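Local atomic coordinates of TfuA domain-containing protein (Methanosarcina acetivorans, PDB entry 6XP8), a protein that takes part in peptide backbone thioamidation, probably as a partner of a YcaO enzyme in installing the thioamide. Residues K17-A22 with T209-I214; G45-I50 with Q201-V206; E85-G90 with K96-Y101; A113-P118 with P123-L128; T134-L139 with K147-L152. One frame throughout, in Å; residues are numbered along the deposited sequence.

Overall arrangement
The five contacts run from a parallel five-stranded sheet out to a bundle of helices. Interactions 1 and 2 both use helix 198-215, the last helix of the chain, and touch each other, their centres about 12 Å apart. Interaction 3 joins the turn after helix 78-86 to helix 96-102 and touches interaction 2, where Asp-202 meets the backbone nitrogens of Lys-96 and Val-97. Interactions 4 and 5 follow in series along the chain; their centres lie about 21 Å apart, and those of interactions 1 and 5 about 35 Å. Interaction 1 encloses all the others in sequence, so the C-terminal helix returns from the helical part to close over the sheet.

Interaction 1. Residues K17-A22 with T209-I214; sequences KKILRA and TVKKLI
The backbones of Leu-20 and Lys-211 come within 6.7 Å of each other, CA to CA, where the turn after helix 13-19 passes beside helix 198-215. This is a helix-to-loop contact at the flank of a parallel alpha/beta sheet: the turn leads into edge strand 23-25, and the long C-terminal helix lies against the neighbouring strands. Leu-20 supplies most of the apolar contact. Its chi1 of 175° carries the isobutyl group away from its own N and toward the helix, where the two methyls divide the work, CD2 resting 3.9 Å from CG1 of Val-210 and CD1 lying 3.8 Å from CB of Lys-211. The side chains of Leu-20 and Val-210 meet at about a right angle, whereas leucine and lysine run antiparallel alongside each other. A branched leucine suits this place because one side chain can serve both the buried valine and the aliphatic stem of the lysine. Val-210, short and branched, meets CD2 and also packs on Ala-3, Ile-5, Val-43 and Val-73 of the sheet. Lys-211 is long and flexible, so its stem can cover the leucine while its ammonium group reaches the backbone carbonyl of Ile-19. The chain bends at chi3 (-76°), and NZ of Lys-211 donates a hydrogen bond of 3.0 Å to O of Ile-19, approaching 27° off the carbonyl plane.

Interaction 2. Residues G45-I50 with Q201-V206; sequences GIIDGI and QDAVLV
Ile-47 meets Ala-203 and Val-206, one helical turn apart on helix 198-215, in a contact made by van der Waals packing, with no hydrogen bond across it. Among the side chains, CG1 of Ile-47 comes closest, 3.7 Å from CG1 of Val-206, the isoleucine and the valine lying alongside with their tips pointing opposite ways. The second branch turns to the alanine: CG2 of Ile-47 lies 3.9 Å from CB of Ala-203. At chi1 -59° the branches spread apart, CG1 opposite the carbonyl carbon and turned to Val-206, CG2 opposite the main-chain nitrogen and turned to Ala-203, while CD1 reaches over both residues. A beta-branched isoleucine suits this place because it carries carbon on two sides of CB, and one residue can meet the alanine methyl and the valine together.

Contacts between side chain and backbone complete the packing. The terminal CD1 of Ile-47 reaches to 3.8 Å from O of Ala-203. At the strand end, CA of Gly-45 lies 4.4 Å from CG1 of Val-206; with no side chain there, the valine can lie close to the strand.

Polar groups are engaged elsewhere. Asp-48, just beyond the strand, accepts hydrogen bonds from Ser-10, Thr-7 and the backbone of Asn-9, and Asp-202 sits at the start of helix 96-102.

The contact is buried close to the centre of the chain. Strand 43-46 runs between strands 3-6 and 71-74, and helix 198-215 packs across it, with Val-206 also touching Val-73 of the neighbouring strand.

Interaction 3. Residues E85-G90 with K96-Y101; sequences ELDTHG and KVYEWY
Asp-87 and Tyr-98 form the whole of this contact, meeting through one short hydrogen bond. The hydroxyl OH of Tyr-98 donates to OD2 of Asp-87 at 2.7 Å, and OD2 accepts through its anti lone pair, the one that faces away from the other carboxylate oxygen. The carboxylate stands almost perpendicular to the ring, their planes 84° apart, and OD2 lies at the ring edge near its plane. Asp-87 places its carboxylate there by taking chi1 49°, with CG between the backbone nitrogen and the carbonyl carbon. Its CB also approaches the hydroxyl, lying 3.5 Å from OH of Tyr-98. An aspartate suits this 3-10 turn because its short stem keeps the acceptor close to the backbone, while the tyrosine supplies the length needed to bridge from helix 96-102.

The tight part lies on the tyrosine side: Tyr-98 is buried, and its side chain also touches Ala-83 of helix 78-86, where a small residue leaves room for it. Around the aspartate the packing is looser, for Asp-87 is itself partly exposed, and Thr-88, His-89 and Gly-90 continue the turn at the exposed surface.

In chemical terms, a buried phenol has its hydroxyl proton directed onto a carboxylate at the boundary with solvent. The bond fixes the direction of the O-H, and the neighbouring tyrosine would be expected to favour the charged form of Asp-87.

Interaction 4. Residues A113-P118 with P123-L128; sequences AVSTNP and PISVPL
A single beta bridge, Thr-116 with Pro-123, pairs the two arms of the long loop between helices 96-102 and 128-140. Its bond comes from the backbone nitrogen of Ile-124, which donates to O of Ser-115 at 2.8 Å, nearly straight at 169°. Beside the bridge, Ser-125 adds a side-chain bond: N of Ser-115 donates to OG of Ser-125 at 2.9 Å. Serine suits this role because its hydroxyl, held at chi1 70° close to its own main chain, can stand in for a carbonyl. Ser-125 N adds only weak bonds to O and OG of Ser-115.

Apolar groups flank the polar centre. CG1 of Val-114 lies 3.6 Å from CD of Pro-127, valine and proline ring abreast and heading in a common direction. Toward the turn, CG1 of Ile-124 rests 3.8 Å from N of Asn-117, whose own OD1 is taken by the backbone nitrogens of Asp-119 and Thr-120.

Two waters extend the pairing. One sits among O of Ala-113, OG of Ser-125 and O of Val-126, joining the arms, and the other links O of Ala-113 to N of Leu-128. Pro-127 then occupies the N-cap position of helix 128-140, so the paired arms lead directly into that helix, whose first residue, Leu-128, packs on Ala-156 and Ile-157 of helix 146-157.

Interaction 5. Residues T134-L139 with K147-L152; sequences TLKAAL and KEHNAL
His-149 lays the edge of its imidazole against the backbone of helix 128-140, with CD2 3.4 Å from O of Leu-135. The same ring carbon lies 3.6 Å from CB of Leu-135, and NE2 comes within 4.0 Å of CG of Lys-136. A flat ring suits this place because it can come edge-on against the helix backbone.

On one flank, CD1 of Leu-135 packs 4.2 Å from CB of Leu-152, one turn further along from the histidine; on the other, CD1 of Leu-139 lies 4.3 Å from CB of His-149. Leucines thus line the seam beside the histidine.

The ring is positioned from its own helix. A chi1 of 170° swings the imidazole of His-149 away from its main-chain N and across to the partner, and ND1 of His-149 donates a 2.9 Å bond to OD1 of Asn-150 almost in the ring plane. That bond fixes the ring flip. Further out, helix 181-193 packs on the pair through Leu-187, which touches both Ala-138 and Leu-152.

With axes 10.1 Å apart at 168°, the two segments form an antiparallel helical hairpin within a helical bundle.

Interaction 1. Residues K17-A22 with T209-I214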
# COMPACT_ATOMS: atom_id res chain seq x y z
N LYS A 17 -14.90 5.38 -4.21
CA LYS A 17 -16.25 5.30 -4.79
C LYS A 17 -16.55 6.32 -5.86
O LYS A 17 -17.32 6.06 -6.80
CB LYS A 17 -17.31 5.43 -3.70
CG LYS A 17 -17.87 4.10 -3.23
CD LYS A 17 -18.62 4.25 -1.92
CE LYS A 17 -19.70 3.19 -1.78
NZ LYS A 17 -19.19 1.79 -1.80
N LYS A 18 -15.96 7.50 -5.71
CA LYS A 18 -16.14 8.61 -6.63
C LYS A 18 -15.36 8.37 -7.92
O LYS A 18 -15.83 8.74 -9.00
CB LYS A 18 -15.72 9.92 -5.97
CG LYS A 18 -16.52 10.29 -4.72
CD LYS A 18 -15.74 11.26 -3.85
CE LYS A 18 -16.55 11.71 -2.64
NZ LYS A 18 -15.87 12.84 -1.95
N ILE A 19 -14.19 7.75 -7.78
CA ILE A 19 -13.29 7.42 -8.90
C ILE A 19 -13.84 6.25 -9.73
O ILE A 19 -13.84 6.31 -10.96
CB ILE A 19 -11.85 7.13 -8.40
CG1 ILE A 19 -11.25 8.39 -7.76
CG2 ILE A 19 -10.94 6.62 -9.52
CD1 ILE A 19 -10.13 8.13 -6.77
N LEU A 20 -14.31 5.21 -9.06
CA LEU A 20 -14.92 4.06 -9.73
C LEU A 20 -16.07 3.50 -8.91
O LEU A 20 -15.88 3.13 -7.75
CB LEU A 20 -13.86 2.97 -9.98
CG LEU A 20 -14.29 1.62 -10.58
CD1 LEU A 20 -14.67 1.76 -12.05
CD2 LEU A 20 -13.19 0.59 -10.40
N ARG A 21 -17.26 3.43 -9.51
CA ARG A 21 -18.37 2.69 -8.90
C ARG A 21 -18.06 1.21 -9.03
O ARG A 21 -17.98 0.66 -10.13
CB ARG A 21 -19.74 3.04 -9.53
CG ARG A 21 -20.89 2.22 -8.93
CD ARG A 21 -22.18 2.31 -9.73
NE ARG A 21 -23.08 3.34 -9.20
CZ ARG A 21 -24.33 3.14 -8.78
NH1 ARG A 21 -24.89 1.94 -8.83
NH2 ARG A 21 -25.03 4.17 -8.33
N ALA A 22 -17.88 0.58 -7.88
CA ALA A 22 -17.61 -0.85 -7.76
C ALA A 22 -18.12 -1.33 -6.42
O ALA A 22 -18.57 -0.53 -5.59
CB ALA A 22 -16.11 -1.12 -7.89
N THR A 209 -7.09 0.88 -13.60
CA THR A 209 -6.85 -0.38 -14.33
C THR A 209 -8.09 -1.28 -14.31
O THR A 209 -8.48 -1.82 -15.36
CB THR A 209 -5.60 -1.13 -13.78
OG1 THR A 209 -4.46 -0.29 -13.93
CG2 THR A 209 -5.34 -2.43 -14.55
N VAL A 210 -8.70 -1.42 -13.14
CA VAL A 210 -9.95 -2.18 -12.98
C VAL A 210 -11.05 -1.57 -13.87
O VAL A 210 -11.75 -2.30 -14.58
CB VAL A 210 -10.39 -2.30 -11.50
CG1 VAL A 210 -11.78 -2.90 -11.38
CG2 VAL A 210 -9.39 -3.14 -10.71
N LYS A 211 -11.16 -0.24 -13.84
CA LYS A 211 -12.08 0.50 -14.71
C LYS A 211 -11.95 0.08 -16.18
O LYS A 211 -12.95 -0.22 -16.83
CB LYS A 211 -11.86 2.01 -14.56
CG LYS A 211 -12.91 2.89 -15.23
CD LYS A 211 -12.56 4.37 -15.13
CE LYS A 211 -12.82 4.93 -13.74
NZ LYS A 211 -12.40 6.36 -13.60
N LYS A 212 -10.71 0.04 -16.67
CA LYS A 212 -10.41 -0.33 -18.06
C LYS A 212 -10.80 -1.77 -18.38
O LYS A 212 -11.37 -2.04 -19.44
CB LYS A 212 -8.94 -0.09 -18.40
CG LYS A 212 -8.60 1.38 -18.57
CD LYS A 212 -7.27 1.60 -19.26
CE LYS A 212 -7.04 3.08 -19.55
NZ LYS A 212 -7.99 3.64 -20.56
N LEU A 213 -10.51 -2.69 -17.46
CA LEU A 213 -10.80 -4.11 -17.68
C LEU A 213 -12.29 -4.44 -17.67
O LEU A 213 -12.73 -5.33 -18.40
CB LEU A 213 -10.03 -5.02 -16.70
CG LEU A 213 -8.51 -5.12 -16.85
CD1 LEU A 213 -7.94 -6.01 -15.75
CD2 LEU A 213 -8.06 -5.64 -18.21
N ILE A 214 -13.06 -3.72 -16.84
CA ILE A 214 -14.53 -3.82 -16.83
C ILE A 214 -15.11 -3.37 -18.17
O ILE A 214 -15.99 -4.04 -18.72
CB ILE A 214 -15.16 -3.07 -15.62
CG1 ILE A 214 -14.92 -3.84 -14.31
CG2 ILE A 214 -16.66 -2.79 -15.81
CD1 ILE A 214 -15.66 -5.16 -14.17

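Interaction 2. Residues G45-I50 with Q201-V206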
# COMPACT_ATOMS: atom_id res chain seq x y z
N GLY A 45 -10.04 -6.36 -7.87
CA GLY A 45 -8.91 -5.50 -7.53
C GLY A 45 -8.49 -5.77 -6.10
O GLY A 45 -9.29 -5.62 -5.17
N ILE A 46 -7.24 -6.20 -5.92
CA ILE A 46 -6.68 -6.36 -4.59
C ILE A 46 -5.76 -5.17 -4.34
O ILE A 46 -4.75 -5.02 -5.02
CB ILE A 46 -5.91 -7.70 -4.41
CG1 ILE A 46 -6.81 -8.91 -4.71
CG2 ILE A 46 -5.33 -7.78 -2.99
CD1 ILE A 46 -6.07 -10.24 -4.80
N ILE A 47 -6.15 -4.31 -3.40
CA ILE A 47 -5.29 -3.22 -2.95
C ILE A 47 -4.74 -3.60 -1.57
O ILE A 47 -3.56 -3.94 -1.43
CB ILE A 47 -6.00 -1.84 -2.95
CG1 ILE A 47 -6.49 -1.50 -4.38
CG2 ILE A 47 -5.08 -0.74 -2.41
CD1 ILE A 47 -7.35 -0.25 -4.52
N ASP A 48 -5.62 -3.61 -0.57
CA ASP A 48 -5.26 -3.88 0.81
C ASP A 48 -5.69 -5.27 1.24
O ASP A 48 -6.68 -5.81 0.74
CB ASP A 48 -5.87 -2.81 1.73
CG ASP A 48 -5.43 -1.41 1.37
OD1 ASP A 48 -4.21 -1.20 1.18
OD2 ASP A 48 -6.30 -0.51 1.27
N GLY A 49 -4.91 -5.83 2.16
CA GLY A 49 -5.20 -7.14 2.73
C GLY A 49 -4.46 -7.34 4.03
O GLY A 49 -3.42 -6.71 4.28
N ILE A 50 -5.00 -8.23 4.86
CA ILE A 50 -4.35 -8.59 6.13
C ILE A 50 -3.07 -9.37 5.82
O ILE A 50 -3.07 -10.24 4.94
CB ILE A 50 -5.34 -9.36 7.05
CG1 ILE A 50 -6.28 -8.38 7.77
CG2 ILE A 50 -4.61 -10.15 8.13
CD1 ILE A 50 -7.42 -7.84 6.94
N GLN A 201 -1.51 6.81 -4.37
CA GLN A 201 -1.36 7.02 -5.82
C GLN A 201 -1.41 5.70 -6.56
O GLN A 201 -2.04 5.60 -7.61
CB GLN A 201 -0.09 7.81 -6.14
CG GLN A 201 -0.20 9.27 -5.68
CD GLN A 201 1.06 10.07 -5.91
OE1 GLN A 201 2.17 9.60 -5.62
NE2 GLN A 201 0.91 11.29 -6.41
N ASP A 202 -0.77 4.68 -5.98
CA ASP A 202 -0.84 3.34 -6.56
C ASP A 202 -2.24 2.76 -6.50
O ASP A 202 -2.67 2.10 -7.45
CB ASP A 202 0.13 2.40 -5.85
CG ASP A 202 1.54 2.52 -6.36
OD1 ASP A 202 1.88 3.45 -7.13
OD2 ASP A 202 2.34 1.65 -5.95
N ALA A 203 -2.94 3.00 -5.38
CA ALA A 203 -4.34 2.57 -5.20
C ALA A 203 -5.25 3.13 -6.30
O ALA A 203 -6.05 2.40 -6.88
CB ALA A 203 -4.86 2.94 -3.82
N VAL A 204 -5.10 4.42 -6.59
CA VAL A 204 -5.82 5.07 -7.68
C VAL A 204 -5.52 4.40 -9.04
O VAL A 204 -6.44 4.16 -9.82
CB VAL A 204 -5.60 6.60 -7.68
CG1 VAL A 204 -6.19 7.26 -8.93
CG2 VAL A 204 -6.25 7.20 -6.44
N LEU A 205 -4.25 4.06 -9.27
CA LEU A 205 -3.86 3.32 -10.47
C LEU A 205 -4.55 1.95 -10.59
O LEU A 205 -4.93 1.56 -11.69
CB LEU A 205 -2.34 3.18 -10.59
CG LEU A 205 -1.50 4.42 -10.93
CD1 LEU A 205 -0.03 4.04 -10.94
CD2 LEU A 205 -1.91 5.04 -12.26
N VAL A 206 -4.74 1.26 -9.46
CA VAL A 206 -5.48 -0.02 -9.44
C VAL A 206 -6.92 0.21 -9.89
O VAL A 206 -7.44 -0.51 -10.75
CB VAL A 206 -5.42 -0.73 -8.07
CG1 VAL A 206 -6.26 -2.00 -8.08
CG2 VAL A 206 -3.98 -1.07 -7.71

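Interaction 3. Residues E85-G90 with K96-Y101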
# COMPACT_ATOMS: atom_id res chain seq x y z
N GLU A 85 4.46 -11.72 -6.95
CA GLU A 85 4.60 -13.18 -6.81
C GLU A 85 3.86 -13.96 -7.89
O GLU A 85 4.23 -15.10 -8.19
CB GLU A 85 4.12 -13.63 -5.43
CG GLU A 85 4.91 -13.04 -4.27
CD GLU A 85 4.16 -13.08 -2.94
OE1 GLU A 85 2.94 -13.35 -2.91
OE2 GLU A 85 4.81 -12.82 -1.90
N LEU A 86 2.81 -13.35 -8.47
CA LEU A 86 1.90 -14.08 -9.35
C LEU A 86 1.69 -13.48 -10.74
O LEU A 86 0.80 -13.93 -11.48
CB LEU A 86 0.54 -14.31 -8.64
CG LEU A 86 0.54 -15.13 -7.34
CD1 LEU A 86 -0.73 -14.86 -6.54
CD2 LEU A 86 0.70 -16.62 -7.60
N ASP A 87 2.50 -12.49 -11.12
CA ASP A 87 2.38 -11.85 -12.44
C ASP A 87 2.62 -12.79 -13.62
O ASP A 87 1.99 -12.65 -14.67
CB ASP A 87 3.23 -10.57 -12.58
CG ASP A 87 4.68 -10.74 -12.14
OD1 ASP A 87 5.15 -11.88 -11.89
OD2 ASP A 87 5.37 -9.70 -12.02
N THR A 88 3.51 -13.76 -13.42
CA THR A 88 3.81 -14.78 -14.44
C THR A 88 2.64 -15.75 -14.64
O THR A 88 2.59 -16.48 -15.65
CB THR A 88 5.10 -15.56 -14.11
OG1 THR A 88 4.97 -16.22 -12.85
CG2 THR A 88 6.32 -14.64 -14.09
N HIS A 89 1.69 -15.75 -13.70
CA HIS A 89 0.50 -16.60 -13.73
C HIS A 89 -0.77 -15.89 -14.21
O HIS A 89 -1.84 -16.52 -14.30
CB HIS A 89 0.27 -17.21 -12.35
CG HIS A 89 1.26 -18.27 -11.97
ND1 HIS A 89 2.34 -18.01 -11.16
CD2 HIS A 89 1.33 -19.58 -12.30
CE1 HIS A 89 3.04 -19.12 -11.00
NE2 HIS A 89 2.45 -20.09 -11.68
N GLY A 90 -0.67 -14.60 -14.49
CA GLY A 90 -1.80 -13.83 -15.03
C GLY A 90 -2.30 -12.67 -14.19
O GLY A 90 -3.13 -11.89 -14.66
N LYS A 96 4.02 1.85 -8.46
CA LYS A 96 5.44 1.86 -8.08
C LYS A 96 5.82 0.77 -7.07
O LYS A 96 6.89 0.16 -7.18
CB LYS A 96 5.87 3.24 -7.57
CG LYS A 96 5.67 4.39 -8.56
CD LYS A 96 6.68 4.41 -9.70
CE LYS A 96 6.64 5.73 -10.46
NZ LYS A 96 7.35 5.67 -11.77
N VAL A 97 4.94 0.52 -6.09
CA VAL A 97 5.20 -0.49 -5.06
C VAL A 97 5.34 -1.87 -5.72
O VAL A 97 6.28 -2.61 -5.40
CB VAL A 97 4.14 -0.48 -3.92
CG1 VAL A 97 4.46 -1.52 -2.86
CG2 VAL A 97 4.08 0.89 -3.25
N TYR A 98 4.44 -2.18 -6.65
CA TYR A 98 4.54 -3.41 -7.44
C TYR A 98 5.88 -3.49 -8.20
O TYR A 98 6.56 -4.51 -8.14
CB TYR A 98 3.38 -3.52 -8.43
CG TYR A 98 3.63 -4.54 -9.54
CD1 TYR A 98 3.70 -5.91 -9.26
CD2 TYR A 98 3.83 -4.11 -10.86
CE1 TYR A 98 3.95 -6.83 -10.27
CE2 TYR A 98 4.07 -5.03 -11.87
CZ TYR A 98 4.13 -6.38 -11.57
OH TYR A 98 4.37 -7.28 -12.59
N GLU A 99 6.22 -2.41 -8.90
CA GLU A 99 7.49 -2.32 -9.65
C GLU A 99 8.71 -2.59 -8.77
O GLU A 99 9.59 -3.36 -9.16
CB GLU A 99 7.61 -0.96 -10.35
CG GLU A 99 6.67 -0.80 -11.54
CD GLU A 99 6.49 0.64 -11.99
OE1 GLU A 99 7.21 1.55 -11.51
OE2 GLU A 99 5.62 0.87 -12.86
N TRP A 100 8.74 -1.97 -7.59
CA TRP A 100 9.84 -2.17 -6.64
C TRP A 100 9.96 -3.61 -6.14
O TRP A 100 11.07 -4.13 -6.04
CB TRP A 100 9.75 -1.20 -5.46
CG TRP A 100 9.94 0.25 -5.81
CD1 TRP A 100 10.78 0.77 -6.75
CD2 TRP A 100 9.30 1.37 -5.18
NE1 TRP A 100 10.69 2.14 -6.76
CE2 TRP A 100 9.78 2.54 -5.81
CE3 TRP A 100 8.34 1.49 -4.16
CZ2 TRP A 100 9.35 3.82 -5.45
CZ3 TRP A 100 7.91 2.77 -3.80
CH2 TRP A 100 8.42 3.92 -4.45
N TYR A 101 8.82 -4.25 -5.83
CA TYR A 101 8.81 -5.67 -5.45
C TYR A 101 9.29 -6.56 -6.61
O TYR A 101 10.13 -7.44 -6.40
CB TYR A 101 7.41 -6.12 -5.01
CG TYR A 101 7.04 -5.87 -3.57
CD1 TYR A 101 7.84 -6.33 -2.51
CD2 TYR A 101 5.84 -5.20 -3.25
CE1 TYR A 101 7.48 -6.09 -1.18
CE2 TYR A 101 5.47 -4.97 -1.93
CZ TYR A 101 6.29 -5.42 -0.90
OH TYR A 101 5.92 -5.19 0.40

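Interaction 4. Residues A113-P118 with P123-L128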
# COMPACT_ATOMS: atom_id res chain seq x y z
N ALA A 113 3.11 -2.75 5.46
CA ALA A 113 2.26 -2.97 6.64
C ALA A 113 1.93 -1.66 7.38
O ALA A 113 2.81 -0.81 7.57
CB ALA A 113 2.93 -3.95 7.60
N VAL A 114 0.65 -1.51 7.74
CA VAL A 114 0.16 -0.38 8.55
C VAL A 114 -0.80 -0.85 9.64
O VAL A 114 -1.60 -1.77 9.42
CB VAL A 114 -0.55 0.74 7.72
CG1 VAL A 114 0.47 1.60 7.00
CG2 VAL A 114 -1.57 0.18 6.74
N SER A 115 -0.71 -0.22 10.80
CA SER A 115 -1.75 -0.39 11.82
C SER A 115 -2.97 0.43 11.39
O SER A 115 -2.83 1.49 10.78
CB SER A 115 -1.25 0.01 13.20
OG SER A 115 -1.09 1.41 13.29
N THR A 116 -4.16 -0.09 11.68
CA THR A 116 -5.39 0.54 11.21
C THR A 116 -6.44 0.56 12.31
O THR A 116 -6.38 -0.23 13.26
CB THR A 116 -5.99 -0.19 9.98
OG1 THR A 116 -6.28 -1.55 10.31
CG2 THR A 116 -5.06 -0.12 8.77
N ASN A 117 -7.39 1.49 12.18
CA ASN A 117 -8.65 1.45 12.91
C ASN A 117 -9.45 0.27 12.34
O ASN A 117 -9.79 0.28 11.16
CB ASN A 117 -9.40 2.77 12.74
CG ASN A 117 -10.71 2.82 13.52
OD1 ASN A 117 -11.65 2.08 13.23
ND2 ASN A 117 -10.77 3.73 14.49
N PRO A 118 -9.75 -0.74 13.18
CA PRO A 118 -10.43 -1.95 12.68
C PRO A 118 -11.88 -1.74 12.22
O PRO A 118 -12.40 -2.54 11.44
CB PRO A 118 -10.39 -2.90 13.89
CG PRO A 118 -10.27 -2.01 15.07
CD PRO A 118 -9.43 -0.86 14.62
N PRO A 123 -5.82 4.20 8.27
CA PRO A 123 -4.52 3.89 8.87
C PRO A 123 -4.20 4.78 10.06
O PRO A 123 -4.58 5.96 10.08
CB PRO A 123 -3.53 4.19 7.73
CG PRO A 123 -4.33 4.07 6.49
CD PRO A 123 -5.68 4.61 6.86
N ILE A 124 -3.54 4.19 11.05
CA ILE A 124 -3.01 4.92 12.19
C ILE A 124 -1.55 5.24 11.92
O ILE A 124 -1.12 6.40 12.04
CB ILE A 124 -3.17 4.11 13.51
CG1 ILE A 124 -4.63 3.64 13.73
CG2 ILE A 124 -2.61 4.88 14.71
CD1 ILE A 124 -5.68 4.73 13.77
N SER A 125 -0.79 4.22 11.53
CA SER A 125 0.63 4.38 11.23
C SER A 125 0.90 4.70 9.76
O SER A 125 -0.01 4.74 8.94
CB SER A 125 1.40 3.13 11.69
OG SER A 125 1.10 2.02 10.86
N VAL A 126 2.18 4.94 9.46
CA VAL A 126 2.65 5.31 8.12
C VAL A 126 3.43 4.13 7.52
O VAL A 126 4.33 3.59 8.18
CB VAL A 126 3.55 6.57 8.16
CG1 VAL A 126 3.99 6.97 6.76
CG2 VAL A 126 2.82 7.73 8.82
N PRO A 127 3.09 3.72 6.27
CA PRO A 127 3.84 2.64 5.63
C PRO A 127 5.26 3.07 5.29
O PRO A 127 5.49 4.24 4.95
CB PRO A 127 3.04 2.37 4.36
CG PRO A 127 2.40 3.67 4.04
CD PRO A 127 2.10 4.33 5.35
N LEU A 128 6.19 2.13 5.41
CA LEU A 128 7.59 2.38 5.10
C LEU A 128 7.82 2.93 3.69
O LEU A 128 8.66 3.80 3.52
CB LEU A 128 8.43 1.12 5.35
CG LEU A 128 9.96 1.19 5.28
CD1 LEU A 128 10.54 2.28 6.17
CD2 LEU A 128 10.53 -0.17 5.66
O HOH W 1 3.32 1.30 9.25
O HOH W 2 5.44 -0.36 6.74

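Interaction 5. Residues T134-L139 with K147-L152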
# COMPACT_ATOMS: atom_id res chain seq x y z
N THR A 134 8.80 10.08 1.01
CA THR A 134 8.67 11.38 1.68
C THR A 134 10.04 11.89 2.16
O THR A 134 10.33 13.07 2.00
CB THR A 134 7.61 11.35 2.80
OG1 THR A 134 6.35 10.97 2.23
CG2 THR A 134 7.45 12.71 3.47
N LEU A 135 10.87 10.99 2.70
CA LEU A 135 12.26 11.35 3.05
C LEU A 135 13.11 11.74 1.84
O LEU A 135 13.94 12.64 1.94
CB LEU A 135 12.95 10.26 3.88
CG LEU A 135 12.52 10.10 5.35
CD1 LEU A 135 13.24 8.91 5.97
CD2 LEU A 135 12.77 11.36 6.17
N LYS A 136 12.88 11.07 0.71
CA LYS A 136 13.51 11.44 -0.56
C LYS A 136 13.11 12.85 -1.01
O LYS A 136 13.98 13.64 -1.39
CB LYS A 136 13.22 10.41 -1.66
CG LYS A 136 14.22 9.27 -1.66
CD LYS A 136 13.76 8.09 -2.50
CE LYS A 136 14.77 6.96 -2.42
NZ LYS A 136 14.44 5.85 -3.35
N ALA A 137 11.82 13.15 -0.95
CA ALA A 137 11.29 14.48 -1.28
C ALA A 137 11.82 15.57 -0.33
O ALA A 137 12.16 16.67 -0.77
CB ALA A 137 9.77 14.47 -1.28
N ALA A 138 11.92 15.24 0.96
CA ALA A 138 12.50 16.13 1.97
C ALA A 138 13.97 16.46 1.69
O ALA A 138 14.38 17.62 1.84
CB ALA A 138 12.35 15.53 3.36
N LEU A 139 14.73 15.45 1.27
CA LEU A 139 16.12 15.60 0.84
C LEU A 139 16.24 16.53 -0.37
O LEU A 139 17.16 17.35 -0.45
CB LEU A 139 16.75 14.23 0.54
CG LEU A 139 18.20 14.10 0.06
CD1 LEU A 139 19.21 14.41 1.16
CD2 LEU A 139 18.45 12.71 -0.51
N LYS A 147 23.18 12.30 5.26
CA LYS A 147 23.43 11.61 6.53
C LYS A 147 22.14 11.50 7.36
O LYS A 147 21.84 10.44 7.90
CB LYS A 147 24.55 12.30 7.33
CG LYS A 147 25.04 11.52 8.55
CD LYS A 147 26.12 12.29 9.31
CE LYS A 147 26.42 11.68 10.67
NZ LYS A 147 27.32 10.49 10.59
N GLU A 148 21.40 12.62 7.44
CA GLU A 148 20.13 12.69 8.17
C GLU A 148 19.04 11.83 7.53
O GLU A 148 18.31 11.13 8.24
CB GLU A 148 19.66 14.14 8.29
CG GLU A 148 20.44 14.96 9.31
CD GLU A 148 20.34 16.47 9.09
OE1 GLU A 148 19.84 16.92 8.04
OE2 GLU A 148 20.78 17.20 9.99
N HIS A 149 18.95 11.89 6.21
CA HIS A 149 18.06 11.02 5.43
C HIS A 149 18.33 9.55 5.75
O HIS A 149 17.40 8.82 6.11
CB HIS A 149 18.23 11.27 3.92
CG HIS A 149 17.54 10.26 3.06
ND1 HIS A 149 18.13 9.06 2.70
CD2 HIS A 149 16.32 10.26 2.50
CE1 HIS A 149 17.29 8.37 1.95
NE2 HIS A 149 16.19 9.08 1.81
N ASN A 150 19.59 9.14 5.61
CA ASN A 150 19.98 7.74 5.83
C ASN A 150 19.75 7.27 7.26
O ASN A 150 19.30 6.13 7.47
CB ASN A 150 21.44 7.51 5.41
CG ASN A 150 21.68 7.75 3.92
OD1 ASN A 150 20.75 7.95 3.14
ND2 ASN A 150 22.95 7.73 3.53
N ALA A 151 20.04 8.14 8.23
CA ALA A 151 19.86 7.82 9.65
C ALA A 151 18.39 7.65 9.99
O ALA A 151 18.01 6.70 10.68
CB ALA A 151 20.51 8.87 10.54
N LEU A 152 17.55 8.56 9.49
CA LEU A 152 16.11 8.50 9.75
C LEU A 152 15.43 7.34 9.04
O LEU A 152 14.48 6.75 9.57
CB LEU A 152 15.43 9.83 9.40
CG LEU A 152 15.75 11.01 10.32
CD1 LEU A 152 15.19 12.28 9.72
CD2 LEU A 152 15.25 10.81 11.75